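Local structure of prenylcyclase (Actinoplanes teichomyceticus, 6IJ1) at residues W43-V48 and D69-E74; G179-Q184 and E216-A221. The protein probably cyclises a prenyl (isoprenoid) substrate, with a largely helical fold resembling that of triterpene cyclases. One frame throughout, in Å; residues are numbered along the deposited sequence.

Interaction 1 (W43-V48 and D69-E74)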
loop_
_atom_site.group_PDB
_atom_site.type_symbol
_atom_site.label_atom_id
_atom_site.label_comp_id
_atom_site.label_asym_id
_atom_site.label_seq_id
_atom_site.Cartn_x
_atom_site.Cartn_y
_atom_site.Cartn_z
ATOM N N TRP A 43 -5.792 2.709 8.798
ATOM C CA TRP A 43 -5.007 2.311 7.632
ATOM C C TRP A 43 -3.659 1.755 8.059
ATOM O O TRP A 43 -3.277 0.628 7.702
ATOM C CB TRP A 43 -4.868 3.502 6.688
ATOM C CG TRP A 43 -3.767 3.318 5.672
ATOM C CD1 TRP A 43 -3.461 2.177 4.929
ATOM C CD2 TRP A 43 -2.816 4.313 5.261
ATOM N NE1 TRP A 43 -2.394 2.438 4.089
ATOM C CE2 TRP A 43 -1.989 3.739 4.285
ATOM C CE3 TRP A 43 -2.592 5.646 5.649
ATOM C CZ2 TRP A 43 -0.929 4.441 3.667
ATOM C CZ3 TRP A 43 -1.558 6.360 5.018
ATOM C CH2 TRP A 43 -0.718 5.754 4.059
ATOM N N ILE A 44 -2.896 2.527 8.852
ATOM C CA ILE A 44 -1.544 2.094 9.195
ATOM C C ILE A 44 -1.558 0.867 10.090
ATOM O O ILE A 44 -0.701 -0.006 9.953
ATOM C CB ILE A 44 -0.787 3.277 9.856
ATOM C CG1 ILE A 44 -0.550 4.354 8.791
ATOM C CG2 ILE A 44 0.537 2.865 10.488
ATOM C CD1 ILE A 44 0.390 3.900 7.612
ATOM N N THR A 45 -2.499 0.796 11.049
ATOM C CA THR A 45 -2.595 -0.401 11.874
ATOM C C THR A 45 -2.829 -1.640 11.021
ATOM O O THR A 45 -2.181 -2.661 11.238
ATOM C CB THR A 45 -3.735 -0.198 12.882
ATOM O OG1 THR A 45 -3.368 0.842 13.814
ATOM C CG2 THR A 45 -4.004 -1.467 13.682
ATOM N N ALA A 46 -3.793 -1.556 10.096
ATOM C CA ALA A 46 -4.066 -2.690 9.208
ATOM C C ALA A 46 -2.836 -3.041 8.370
ATOM O O ALA A 46 -2.508 -4.216 8.189
ATOM C CB ALA A 46 -5.243 -2.390 8.308
ATOM N N TYR A 47 -2.143 -2.024 7.836
ATOM C CA TYR A 47 -1.026 -2.285 6.934
ATOM C C TYR A 47 0.134 -2.951 7.686
ATOM O O TYR A 47 0.726 -3.933 7.218
ATOM C CB TYR A 47 -0.594 -0.925 6.349
ATOM C CG TYR A 47 0.508 -1.035 5.296
ATOM C CD1 TYR A 47 0.149 -1.371 4.002
ATOM C CD2 TYR A 47 1.852 -0.832 5.613
ATOM C CE1 TYR A 47 1.110 -1.522 3.028
ATOM C CE2 TYR A 47 2.824 -0.921 4.624
ATOM C CZ TYR A 47 2.433 -1.247 3.337
ATOM O OH TYR A 47 3.365 -1.356 2.308
ATOM N N VAL A 48 0.486 -2.420 8.848
ATOM C CA VAL A 48 1.583 -3.005 9.631
ATOM C C VAL A 48 1.226 -4.416 10.095
ATOM O O VAL A 48 2.033 -5.339 9.981
ATOM C CB VAL A 48 1.910 -2.090 10.832
ATOM C CG1 VAL A 48 2.874 -2.763 11.803
ATOM C CG2 VAL A 48 2.481 -0.704 10.297
ATOM N N ASP A 69 -8.322 -7.547 16.121
ATOM C CA ASP A 69 -9.384 -7.371 17.121
ATOM C C ASP A 69 -9.710 -5.912 17.376
ATOM O O ASP A 69 -10.872 -5.570 17.581
ATOM C CB ASP A 69 -8.987 -8.004 18.450
ATOM C CG ASP A 69 -8.964 -9.485 18.397
ATOM O OD1 ASP A 69 -9.721 -10.027 17.562
ATOM O OD2 ASP A 69 -8.185 -10.085 19.176
ATOM N N LEU A 70 -8.691 -5.019 17.352
ATOM C CA LEU A 70 -8.951 -3.592 17.532
ATOM C C LEU A 70 -9.698 -2.975 16.357
ATOM O O LEU A 70 -10.464 -2.014 16.523
ATOM C CB LEU A 70 -7.622 -2.823 17.699
ATOM C CG LEU A 70 -6.735 -3.086 18.899
ATOM C CD1 LEU A 70 -5.463 -2.335 18.683
ATOM C CD2 LEU A 70 -7.403 -2.617 20.212
ATOM N N LEU A 71 -9.442 -3.477 15.138
ATOM C CA LEU A 71 -10.006 -2.849 13.974
ATOM C C LEU A 71 -11.475 -3.180 13.780
ATOM O O LEU A 71 -12.209 -2.396 13.192
ATOM C CB LEU A 71 -9.215 -3.292 12.745
ATOM C CG LEU A 71 -7.836 -2.611 12.605
ATOM C CD1 LEU A 71 -7.028 -3.456 11.664
ATOM C CD2 LEU A 71 -8.057 -1.141 12.075
ATOM N N VAL A 72 -11.900 -4.394 14.146
ATOM C CA VAL A 72 -13.286 -4.775 13.842
ATOM C C VAL A 72 -14.288 -3.770 14.401
ATOM O O VAL A 72 -15.160 -3.302 13.637
ATOM C CB VAL A 72 -13.554 -6.212 14.320
ATOM C CG1 VAL A 72 -15.065 -6.537 14.217
ATOM C CG2 VAL A 72 -12.772 -7.231 13.474
ATOM N N PRO A 73 -14.239 -3.374 15.685
ATOM C CA PRO A 73 -15.236 -2.401 16.179
ATOM C C PRO A 73 -15.121 -1.012 15.597
ATOM O O PRO A 73 -16.048 -0.185 15.778
ATOM C CB PRO A 73 -14.990 -2.383 17.682
ATOM C CG PRO A 73 -13.705 -3.009 17.920
ATOM C CD PRO A 73 -13.402 -3.900 16.767
ATOM N N GLU A 74 -14.017 -0.682 14.943
ATOM C CA GLU A 74 -13.887 0.625 14.302
ATOM C C GLU A 74 -14.570 0.731 12.948
ATOM O O GLU A 74 -14.648 1.822 12.372
ATOM C CB GLU A 74 -12.408 0.980 14.121
ATOM C CG GLU A 74 -11.633 0.989 15.392
ATOM C CD GLU A 74 -12.194 1.990 16.380
ATOM O OE1 GLU A 74 -12.617 3.075 15.925
ATOM O OE2 GLU A 74 -12.252 1.671 17.580
#

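Interaction 2 (G179-Q184 and E216-A221)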
loop_
_atom_site.group_PDB
_atom_site.type_symbol
_atom_site.label_atom_id
_atom_site.label_comp_id
_atom_site.label_asym_id
_atom_site.label_seq_id
_atom_site.Cartn_x
_atom_site.Cartn_y
_atom_site.Cartn_z
ATOM N N GLY A 179 -9.962 -4.695 -15.470
ATOM C CA GLY A 179 -9.655 -3.279 -15.508
ATOM C C GLY A 179 -8.213 -3.041 -15.097
ATOM O O GLY A 179 -7.510 -2.230 -15.718
ATOM N N LEU A 180 -7.753 -3.781 -14.097
ATOM C CA LEU A 180 -6.352 -3.652 -13.673
ATOM C C LEU A 180 -5.408 -4.058 -14.793
ATOM O O LEU A 180 -4.455 -3.323 -15.121
ATOM C CB LEU A 180 -6.119 -4.495 -12.433
ATOM C CG LEU A 180 -4.707 -4.498 -11.851
ATOM C CD1 LEU A 180 -4.285 -3.012 -11.434
ATOM C CD2 LEU A 180 -4.605 -5.392 -10.643
ATOM N N LEU A 181 -5.692 -5.191 -15.460
ATOM C CA LEU A 181 -4.835 -5.629 -16.560
ATOM C C LEU A 181 -4.796 -4.602 -17.683
ATOM O O LEU A 181 -3.720 -4.349 -18.236
ATOM C CB LEU A 181 -5.340 -6.969 -17.112
ATOM C CG LEU A 181 -5.122 -8.118 -16.129
ATOM C CD1 LEU A 181 -5.854 -9.366 -16.700
ATOM C CD2 LEU A 181 -3.637 -8.500 -15.944
ATOM N N ARG A 182 -5.946 -3.953 -17.996
ATOM C CA ARG A 182 -5.948 -2.968 -19.066
ATOM C C ARG A 182 -5.144 -1.712 -18.697
ATOM O O ARG A 182 -4.682 -0.979 -19.592
ATOM C CB ARG A 182 -7.385 -2.549 -19.414
ATOM C CG ARG A 182 -8.081 -3.584 -20.321
ATOM C CD ARG A 182 -9.425 -3.022 -20.845
ATOM N NE ARG A 182 -10.363 -2.809 -19.752
ATOM C CZ ARG A 182 -11.187 -3.746 -19.283
ATOM N NH1 ARG A 182 -11.215 -4.954 -19.832
ATOM N NH2 ARG A 182 -11.996 -3.463 -18.272
ATOM N N ALA A 183 -4.913 -1.467 -17.400
ATOM C CA ALA A 183 -4.156 -0.290 -16.994
ATOM C C ALA A 183 -2.633 -0.500 -17.011
ATOM O O ALA A 183 -1.875 0.462 -16.753
ATOM C CB ALA A 183 -4.626 0.123 -15.601
ATOM N N GLN A 184 -2.143 -1.703 -17.262
ATOM C CA GLN A 184 -0.701 -1.916 -17.308
ATOM C C GLN A 184 -0.110 -1.173 -18.496
ATOM O O GLN A 184 -0.674 -1.190 -19.586
ATOM C CB GLN A 184 -0.367 -3.415 -17.436
ATOM C CG GLN A 184 1.090 -3.715 -17.247
ATOM C CD GLN A 184 1.408 -5.200 -17.339
ATOM O OE1 GLN A 184 0.595 -5.991 -17.907
ATOM N NE2 GLN A 184 2.536 -5.605 -16.777
ATOM N N GLU A 216 -0.455 -14.377 -15.933
ATOM C CA GLU A 216 0.984 -14.610 -15.995
ATOM C C GLU A 216 1.700 -13.698 -17.005
ATOM O O GLU A 216 2.808 -13.220 -16.685
ATOM C CB GLU A 216 1.307 -16.094 -16.320
ATOM C CG GLU A 216 0.629 -17.047 -15.369
ATOM C CD GLU A 216 -0.803 -17.462 -15.816
ATOM O OE1 GLU A 216 -1.410 -16.739 -16.667
ATOM O OE2 GLU A 216 -1.311 -18.512 -15.305
ATOM N N PRO A 217 1.178 -13.407 -18.209
ATOM C CA PRO A 217 1.890 -12.493 -19.101
ATOM C C PRO A 217 2.125 -11.122 -18.444
ATOM O O PRO A 217 3.205 -10.613 -18.528
ATOM C CB PRO A 217 0.956 -12.418 -20.312
ATOM C CG PRO A 217 0.231 -13.746 -20.272
ATOM C CD PRO A 217 -0.011 -14.003 -18.802
ATOM N N ALA A 218 1.091 -10.564 -17.818
ATOM C CA ALA A 218 1.233 -9.249 -17.155
ATOM C C ALA A 218 2.300 -9.325 -16.061
ATOM O O ALA A 218 3.099 -8.400 -15.965
ATOM C CB ALA A 218 -0.094 -8.811 -16.595
ATOM N N ARG A 219 2.292 -10.396 -15.273
ATOM C CA ARG A 219 3.275 -10.534 -14.169
ATOM C C ARG A 219 4.692 -10.689 -14.719
ATOM O O ARG A 219 5.600 -10.118 -14.137
ATOM C CB ARG A 219 2.875 -11.679 -13.239
ATOM C CG ARG A 219 1.672 -11.336 -12.377
ATOM C CD ARG A 219 1.318 -12.453 -11.434
ATOM N NE ARG A 219 0.555 -13.481 -12.105
ATOM C CZ ARG A 219 0.751 -14.771 -11.923
ATOM N NH1 ARG A 219 1.852 -15.184 -11.326
ATOM N NH2 ARG A 219 -0.162 -15.633 -12.314
ATOM N N ALA A 220 4.861 -11.445 -15.800
ATOM C CA ALA A 220 6.208 -11.629 -16.384
ATOM C C ALA A 220 6.736 -10.297 -16.922
ATOM O O ALA A 220 7.927 -10.052 -16.783
ATOM C CB ALA A 220 6.158 -12.674 -17.469
ATOM N N ALA A 221 5.871 -9.496 -17.545
ATOM C CA ALA A 221 6.287 -8.192 -18.104
ATOM C C ALA A 221 6.657 -7.241 -16.962
ATOM O O ALA A 221 7.657 -6.541 -17.080
ATOM C CB ALA A 221 5.188 -7.619 -18.958
#

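Interaction 1 (W43-V48 and D69-E74)
T45 and A46, on one turn of helix 42-52, receive the side chain of L71 from the last part of helix 58-71, and the three residues make a small, buried, wholly apolar contact. W43, two steps before T45, points the other way and, with Y47, forms an aromatic side of the helix that faces W96 and H328; the side behind it is the one used here. T45 comes next and divides its two branches. With chi1 at -67°, its methyl lies anti to the backbone N and heads across to L71, CG2 standing 4.1 Å from L71 CG. The hydroxyl turns away from L71 and bonds to the carbonyls of D41, just before the segment, and W31, in an earlier loop, so a buried polar atom is satisfied without help from L71. The two side chains run past each other in opposite directions, flank against flank. A46 follows, with the closest backbone approach, 7.6 Å between A46 CA and L71 CA. Its small side chain lets L71 settle against the helix itself: L71 CD1 is 3.9 Å from A46 CA and equally far from A46 CB. The same alanine also touches W96 and V97 of helix 91-104, while L71 extends to L100, making a three-helix junction. The backbone of L71 has its own partner: L71 O accepts a bond from the indole NE1 of W81. Helix 42-52 is thus joined to an outer neighbour and to helices 91-104 and 327-341, in the manner of an inner helix of a barrel, and W81 ends a QW-type sequence, consistent with an alpha/alpha barrel like that of triterpene cyclases.

Interaction 2 (G179-Q184 and E216-A221)
Q184 and L181 both converge on A218, and the glutamine does so as the first residue of a QW motif (Q-x-x-x-G-x-W, running from Q184 through G188 to W190), a repeat known from triterpene cyclases and consistent with an alpha/alpha barrel here. The central bond runs from Q184 NE2 to A218 O, 3.0 Å long, with an N-H...O angle of 155°. It reaches the carbonyl obliquely, at a C=O...N angle of 124°, the donor tilted out of the carbonyl plane. The other end of the amide lies against the same alanine: Q184 OE1 is 3.2 Å from A218 CB, a close van der Waals contact, while the nitrogen takes the carbonyl. A straight chain puts the amide there, since Q184 CG is anti to the backbone N (chi1 -170°) and the next torsion is extended as well, so the side chain spans at full length from the loop after helix 173-182 to helix 216-229. L181 adds the apolar half. Its CB does not aim at the other helix, but the branch beyond bends inward until CD2 is 3.6 Å from A218 CB. A218 is thus met by leucine and glutamine together, near the start of helix 216-229.

One shell out, NE2 has a second acceptor in G188 O, so two carbonyls grip the same nitrogen and fix the rotation of the amide. W190 touches both Q184 and A218, which places the indole beside the junction, and L181 rests on L209 of helix 198-209. Within its own turn, Q184 is held by its backbone N bonding to L181 O at 3.2 Å. The tryptophan is anchored in turn on helix 173-182, its indole NE1 bonding to L180 O.

From the N terminus, the chain enters helix 42-52, turns, and comes back along helix 58-71; interaction 1 closes this 20-residue excursion as a short helical hairpin. It is complete well before interaction 2 begins, which closes a longer loop of 31 residues holding W190 and helix 198-209 between helices 173-182 and 216-229. The two loops follow in series, neither nesting nor crossing. Their centres are 30 Å apart, their nearest atoms about 15 Å, on opposite sides of the chain's centre, so each secures its own arc. The last helix, 327-341, returns to touch helix 42-52, bringing the chain's end back beside interaction 1.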